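Local coordinates for glutathione S-transferase (Cupriavidus metallidurans, PDB 4MK3), which probably catalyses the transfer of glutathione to electrophilic substrates, and binds glutathione sulfinic acid in a pocket, at residues A[29-43]-A[213-225]. Sequence-based numbering, arbitrary orientation.
Sequences QTSPYARKVRVVLAE and EKRQSFIDTEPPR. With GSF (L-gamma-glutamyl-3-sulfino-L-alanylglycine), chain E.
Arg35, extended from CG to NE with CG anti to the backbone N (chi1 -172°), reaches from helix 32-44 to Phe218 and Thr221 of the C-terminal segment. The edge of its guanidinium makes two in-plane bonds: NE to Thr221 OG1 at 2.9 Å, nearly straight, and NH2 to Phe218 O at 2.9 Å, more bent. Thr221 N reaches that carbonyl from the opposite face, while Thr221 OG1 donates on to Ser217 O. Phe218 CD2 lies over one guanidinium face; Glu222 CA and Pro223 CD lie over the other. One turn on, Val39 CG2 sits above the Phe218 ring, a CH-pi contact 4.3 Å from the centroid. At the far end, Arg215 forms a two-pronged salt bridge with Glu43, NE to OE2 and NH2 to OE1, each meeting its oxygen on the syn side but tilted from the carboxylate plane, the two planes 36° apart; Ser217 OG donates to OE2 (2.7 Å) from the face opposite NE. Pro224 CD packs on Gln29 CB at 3.7 Å, and a water bridges Gln29 O and Thr221 O. With an alanine at Arg35, Thr221 OG1 would probably lose its NE donor and Phe218 O one of its two, and a gap would be likely beside the Phe218 ring. The C-terminal tail is thus fastened by charge and polar bonds to the thioredoxin-like domain's first helix, whose N-cap Ser31 lies against the ligand's sulfinate.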
loop_
_atom_site.group_PDB
_atom_site.type_symbol
_atom_site.label_atom_id
_atom_site.label_comp_id
_atom_site.label_asym_id
_atom_site.label_seq_id
_atom_site.Cartn_x
_atom_site.Cartn_y
_atom_site.Cartn_z
ATOM N N GLN A 29 1.322 -18.753 6.437
ATOM C CA GLN A 29 2.185 -18.699 7.611
ATOM C C GLN A 29 3.509 -18.012 7.303
ATOM O O GLN A 29 4.263 -17.680 8.227
ATOM C CB GLN A 29 2.442 -20.108 8.144
ATOM C CG GLN A 29 1.191 -20.853 8.634
ATOM C CD GLN A 29 0.734 -20.429 10.026
ATOM O OE1 GLN A 29 1.518 -19.908 10.821
ATOM N NE2 GLN A 29 -0.539 -20.676 10.333
ATOM N N THR A 30 3.794 -17.785 6.021
ATOM C CA THR A 30 5.043 -17.116 5.623
ATOM C C THR A 30 4.835 -15.649 5.264
ATOM O O THR A 30 5.769 -14.856 5.415
ATOM C CB THR A 30 5.709 -17.828 4.417
ATOM O OG1 THR A 30 4.757 -17.971 3.354
ATOM C CG2 THR A 30 6.201 -19.184 4.817
ATOM N N SER A 31 3.630 -15.270 4.838
ATOM C CA SER A 31 3.362 -13.918 4.345
ATOM C C SER A 31 3.692 -12.890 5.417
ATOM O O SER A 31 3.104 -12.930 6.497
ATOM C CB SER A 31 1.896 -13.748 3.927
ATOM O OG SER A 31 1.558 -12.361 3.757
ATOM N N PRO A 32 4.612 -11.955 5.115
ATOM C CA PRO A 32 4.964 -10.973 6.154
ATOM C C PRO A 32 3.884 -9.925 6.349
ATOM O O PRO A 32 3.727 -9.386 7.452
ATOM C CB PRO A 32 6.262 -10.376 5.625
ATOM C CG PRO A 32 6.209 -10.540 4.153
ATOM C CD PRO A 32 5.475 -11.834 3.923
ATOM N N TYR A 33 3.121 -9.637 5.298
ATOM C CA TYR A 33 1.981 -8.742 5.429
ATOM C C TYR A 33 0.908 -9.392 6.283
ATOM O O TYR A 33 0.264 -8.726 7.096
ATOM C CB TYR A 33 1.398 -8.390 4.050
ATOM C CG TYR A 33 2.377 -7.860 3.013
ATOM C CD1 TYR A 33 2.680 -6.520 2.916
ATOM C CD2 TYR A 33 2.915 -8.720 2.082
ATOM C CE1 TYR A 33 3.553 -6.068 1.921
ATOM C CE2 TYR A 33 3.763 -8.300 1.115
ATOM C CZ TYR A 33 4.081 -6.983 1.026
ATOM O OH TYR A 33 4.923 -6.572 0.021
ATOM N N ALA A 34 0.682 -10.680 6.073
ATOM C CA ALA A 34 -0.271 -11.387 6.900
ATOM C C ALA A 34 0.251 -11.514 8.328
ATOM O O ALA A 34 -0.528 -11.457 9.282
ATOM C CB ALA A 34 -0.571 -12.760 6.330
ATOM N N ARG A 35 1.573 -11.625 8.494
ATOM C CA ARG A 35 2.116 -11.727 9.848
ATOM C C ARG A 35 1.851 -10.448 10.625
ATOM O O ARG A 35 1.518 -10.489 11.800
ATOM C CB ARG A 35 3.607 -12.038 9.869
ATOM C CG ARG A 35 4.094 -12.332 11.288
ATOM C CD ARG A 35 5.578 -12.432 11.390
ATOM N NE ARG A 35 5.984 -12.965 12.685
ATOM C CZ ARG A 35 7.225 -13.265 12.998
ATOM N NH1 ARG A 35 8.205 -13.020 12.128
ATOM N NH2 ARG A 35 7.508 -13.810 14.166
ATOM N N LYS A 36 1.987 -9.309 9.956
ATOM C CA LYS A 36 1.652 -8.038 10.585
ATOM C C LYS A 36 0.234 -8.036 11.142
ATOM O O LYS A 36 -0.015 -7.640 12.286
ATOM C CB LYS A 36 1.861 -6.885 9.591
ATOM C CG LYS A 36 1.461 -5.512 10.123
ATOM C CD LYS A 36 1.708 -4.385 9.108
ATOM C CE LYS A 36 0.870 -4.601 7.868
ATOM N NZ LYS A 36 0.914 -3.450 6.922
ATOM N N VAL A 37 -0.722 -8.503 10.335
ATOM C CA VAL A 37 -2.104 -8.576 10.769
ATOM C C VAL A 37 -2.287 -9.568 11.916
ATOM O O VAL A 37 -2.985 -9.291 12.875
ATOM C CB VAL A 37 -3.015 -8.952 9.590
ATOM C CG1 VAL A 37 -4.413 -9.345 10.085
ATOM C CG2 VAL A 37 -3.053 -7.818 8.571
ATOM N N ARG A 38 -1.659 -10.726 11.818
ATOM C CA ARG A 38 -1.771 -11.708 12.871
ATOM C C ARG A 38 -1.182 -11.205 14.187
ATOM O O ARG A 38 -1.735 -11.461 15.255
ATOM C CB ARG A 38 -1.124 -13.010 12.445
ATOM C CG ARG A 38 -1.781 -13.614 11.222
ATOM C CD ARG A 38 -1.046 -14.830 10.795
ATOM N NE ARG A 38 -1.119 -15.853 11.816
ATOM C CZ ARG A 38 -0.216 -16.803 11.967
ATOM N NH1 ARG A 38 0.836 -16.811 11.175
ATOM N NH2 ARG A 38 -0.362 -17.722 12.912
ATOM N N VAL A 39 -0.077 -10.476 14.110
ATOM C CA VAL A 39 0.495 -9.873 15.317
ATOM C C VAL A 39 -0.483 -8.866 15.926
ATOM O O VAL A 39 -0.711 -8.877 17.131
ATOM C CB VAL A 39 1.869 -9.251 15.033
ATOM C CG1 VAL A 39 2.318 -8.357 16.198
ATOM C CG2 VAL A 39 2.899 -10.356 14.756
ATOM N N VAL A 40 -1.081 -8.016 15.096
ATOM C CA VAL A 40 -2.059 -7.077 15.590
ATOM C C VAL A 40 -3.204 -7.846 16.262
ATOM O O VAL A 40 -3.601 -7.547 17.383
ATOM C CB VAL A 40 -2.609 -6.183 14.460
ATOM C CG1 VAL A 40 -3.813 -5.387 14.946
ATOM C CG2 VAL A 40 -1.505 -5.243 13.959
ATOM N N LEU A 41 -3.759 -8.847 15.589
ATOM C CA LEU A 41 -4.873 -9.584 16.183
ATOM C C LEU A 41 -4.505 -10.243 17.505
ATOM O O LEU A 41 -5.287 -10.258 18.442
ATOM C CB LEU A 41 -5.417 -10.625 15.209
ATOM C CG LEU A 41 -6.062 -10.011 13.962
ATOM C CD1 LEU A 41 -6.229 -11.039 12.871
ATOM C CD2 LEU A 41 -7.418 -9.424 14.311
ATOM N N ALA A 42 -3.292 -10.768 17.600
ATOM C CA ALA A 42 -2.831 -11.369 18.843
ATOM C C ALA A 42 -2.664 -10.323 19.951
ATOM O O ALA A 42 -3.085 -10.534 21.082
ATOM C CB ALA A 42 -1.526 -12.089 18.612
ATOM N N GLU A 43 -2.044 -9.200 19.609
ATOM C CA GLU A 43 -1.846 -8.143 20.599
ATOM C C GLU A 43 -3.188 -7.644 21.144
ATOM O O GLU A 43 -3.301 -7.342 22.344
ATOM C CB GLU A 43 -1.075 -6.962 20.002
ATOM C CG GLU A 43 0.347 -7.256 19.553
ATOM C CD GLU A 43 1.368 -7.363 20.662
ATOM O OE1 GLU A 43 1.025 -7.123 21.843
ATOM O OE2 GLU A 43 2.542 -7.682 20.351
ATOM N N GLU A 213 11.086 -9.846 19.195
ATOM C CA GLU A 213 10.860 -11.260 18.918
ATOM C C GLU A 213 10.578 -12.050 20.199
ATOM O O GLU A 213 10.209 -13.222 20.135
ATOM C CB GLU A 213 12.030 -11.862 18.151
ATOM C CG GLU A 213 13.266 -12.048 18.989
ATOM C CD GLU A 213 14.489 -12.395 18.173
ATOM O OE1 GLU A 213 14.414 -12.402 16.923
ATOM O OE2 GLU A 213 15.532 -12.657 18.794
ATOM N N LYS A 214 10.742 -11.416 21.353
ATOM C CA LYS A 214 10.356 -12.014 22.622
ATOM C C LYS A 214 8.886 -11.801 22.964
ATOM O O LYS A 214 8.384 -12.389 23.929
ATOM C CB LYS A 214 11.221 -11.452 23.739
ATOM C CG LYS A 214 12.641 -11.925 23.690
ATOM C CD LYS A 214 13.465 -11.196 24.744
ATOM C CE LYS A 214 14.915 -11.617 24.716
ATOM N NZ LYS A 214 15.675 -10.896 25.770
ATOM N N ARG A 215 8.188 -10.969 22.190
ATOM C CA ARG A 215 6.762 -10.771 22.426
ATOM C C ARG A 215 6.007 -12.019 21.998
ATOM O O ARG A 215 6.338 -12.643 20.997
ATOM C CB ARG A 215 6.238 -9.558 21.659
ATOM C CG ARG A 215 6.834 -8.228 22.162
ATOM C CD ARG A 215 6.185 -7.051 21.485
ATOM N NE ARG A 215 4.831 -6.805 21.953
ATOM C CZ ARG A 215 4.504 -6.009 22.965
ATOM N NH1 ARG A 215 5.461 -5.367 23.652
ATOM N NH2 ARG A 215 3.231 -5.840 23.296
ATOM N N GLN A 216 4.985 -12.354 22.770
ATOM C CA GLN A 216 4.186 -13.550 22.512
ATOM C C GLN A 216 3.636 -13.557 21.075
ATOM O O GLN A 216 3.600 -14.606 20.413
ATOM C CB GLN A 216 3.031 -13.641 23.503
ATOM C CG GLN A 216 2.383 -15.023 23.491
ATOM C CD GLN A 216 3.336 -16.079 23.980
ATOM O OE1 GLN A 216 3.905 -15.960 25.073
ATOM N NE2 GLN A 216 3.549 -17.115 23.178
ATOM N N SER A 217 3.187 -12.409 20.602
ATOM C CA SER A 217 2.619 -12.310 19.271
ATOM C C SER A 217 3.608 -12.698 18.174
ATOM O O SER A 217 3.227 -13.272 17.156
ATOM C CB SER A 217 2.112 -10.895 19.056
ATOM O OG SER A 217 3.211 -9.994 19.185
ATOM N N PHE A 218 4.874 -12.345 18.349
ATOM C CA PHE A 218 5.912 -12.760 17.419
ATOM C C PHE A 218 6.264 -14.235 17.578
ATOM O O PHE A 218 6.380 -14.968 16.588
ATOM C CB PHE A 218 7.150 -11.850 17.543
ATOM C CG PHE A 218 7.025 -10.575 16.735
ATOM C CD1 PHE A 218 6.254 -9.532 17.187
ATOM C CD2 PHE A 218 7.632 -10.472 15.502
ATOM C CE1 PHE A 218 6.115 -8.372 16.427
ATOM C CE2 PHE A 218 7.491 -9.322 14.727
ATOM C CZ PHE A 218 6.717 -8.282 15.198
ATOM N N ILE A 219 6.436 -14.687 18.823
ATOM C CA ILE A 219 6.742 -16.091 19.101
ATOM C C ILE A 219 5.734 -17.030 18.424
ATOM O O ILE A 219 6.095 -18.063 17.892
ATOM C CB ILE A 219 6.719 -16.323 20.626
ATOM C CG1 ILE A 219 7.928 -15.646 21.286
ATOM C CG2 ILE A 219 6.685 -17.805 20.958
ATOM C CD1 ILE A 219 7.817 -15.559 22.789
ATOM N N ASP A 220 4.460 -16.658 18.470
ATOM C CA ASP A 220 3.408 -17.513 17.964
ATOM C C ASP A 220 3.230 -17.454 16.446
ATOM O O ASP A 220 2.475 -18.235 15.906
ATOM C CB ASP A 220 2.064 -17.160 18.628
ATOM C CG ASP A 220 1.981 -17.605 20.079
ATOM O OD1 ASP A 220 2.673 -18.565 20.444
ATOM O OD2 ASP A 220 1.181 -16.998 20.827
ATOM N N THR A 221 3.889 -16.521 15.775
ATOM C CA THR A 221 3.702 -16.293 14.335
ATOM C C THR A 221 4.980 -16.429 13.507
ATOM O O THR A 221 5.055 -15.904 12.395
ATOM C CB THR A 221 3.097 -14.902 14.052
ATOM O OG1 THR A 221 3.969 -13.890 14.560
ATOM C CG2 THR A 221 1.713 -14.760 14.690
ATOM N N GLU A 222 6.000 -17.104 14.022
ATOM C CA GLU A 222 7.239 -17.257 13.256
ATOM C C GLU A 222 6.995 -18.043 11.961
ATOM O O GLU A 222 6.203 -19.015 11.951
ATOM C CB GLU A 222 8.296 -17.962 14.108
ATOM C CG GLU A 222 8.731 -17.106 15.270
ATOM C CD GLU A 222 9.646 -17.800 16.250
ATOM O OE1 GLU A 222 9.978 -17.162 17.273
ATOM O OE2 GLU A 222 10.032 -18.964 16.017
ATOM N N PRO A 223 7.658 -17.645 10.857
ATOM C CA PRO A 223 7.435 -18.374 9.607
ATOM C C PRO A 223 8.099 -19.741 9.644
ATOM O O PRO A 223 9.210 -19.849 10.153
ATOM C CB PRO A 223 8.099 -17.484 8.559
ATOM C CG PRO A 223 9.147 -16.743 9.304
ATOM C CD PRO A 223 8.590 -16.520 10.674
ATOM N N PRO A 224 7.435 -20.773 9.119
ATOM C CA PRO A 224 7.986 -22.130 9.138
ATOM C C PRO A 224 9.101 -22.290 8.105
ATOM O O PRO A 224 8.971 -21.752 7.004
ATOM C CB PRO A 224 6.787 -23.004 8.771
ATOM C CG PRO A 224 5.858 -22.088 8.043
ATOM C CD PRO A 224 6.048 -20.737 8.626
ATOM N N ARG A 225 10.144 -23.037 8.469
ATOM C CA ARG A 225 11.338 -23.257 7.644
ATOM C C ARG A 225 12.251 -22.034 7.627
ATOM O O ARG A 225 13.337 -22.063 7.041
ATOM C CB ARG A 225 10.983 -23.665 6.212
ATOM C CG ARG A 225 10.068 -24.862 6.120
ATOM C CD ARG A 225 10.304 -25.607 4.820
ATOM N NE ARG A 225 9.185 -26.478 4.474
ATOM C CZ ARG A 225 8.075 -26.063 3.870
ATOM N NH1 ARG A 225 7.928 -24.784 3.549
ATOM N NH2 ARG A 225 7.109 -26.927 3.588
HETATM C CB1 GSF E . 0.340 -6.753 -0.298
HETATM C CG1 GSF E . 0.043 -8.212 0.022
HETATM C CD1 GSF E . 0.775 -9.166 -0.897
HETATM O OE1 GSF E . 1.382 -8.816 -1.889
HETATM C C1 GSF E . -0.831 -5.842 1.692
HETATM O O11 GSF E . -1.489 -6.739 2.278
HETATM O O12 GSF E . -0.227 -4.975 2.378
HETATM N N1 GSF E . -0.523 -4.466 -0.291
HETATM C CA1 GSF E . -0.769 -5.824 0.188
HETATM N N2 GSF E . 0.741 -10.505 -0.535
HETATM C CA2 GSF E . 1.350 -11.495 -1.358
HETATM C CB2 GSF E . 1.687 -12.699 -0.542
HETATM S SG2 GSF E . 3.117 -12.509 0.462
HETATM O O1S GSF E . 3.615 -13.870 0.728
HETATM O O2S GSF E . 2.738 -11.782 1.709
HETATM C C2 GSF E . 0.352 -12.044 -2.353
HETATM O O2 GSF E . -0.770 -12.386 -1.990
HETATM N N3 GSF E . 0.761 -12.160 -3.677
HETATM C CA3 GSF E . -0.131 -12.731 -4.645
HETATM C C3 GSF E . -0.139 -11.947 -5.963
HETATM O O31 GSF E . -0.710 -12.473 -6.965
HETATM O O32 GSF E . 0.398 -10.823 -6.057
HETATM O O HOH W 1 5.149 -15.445 9.597
HETATM O O HOH W 2 0.760 -19.880 14.156
#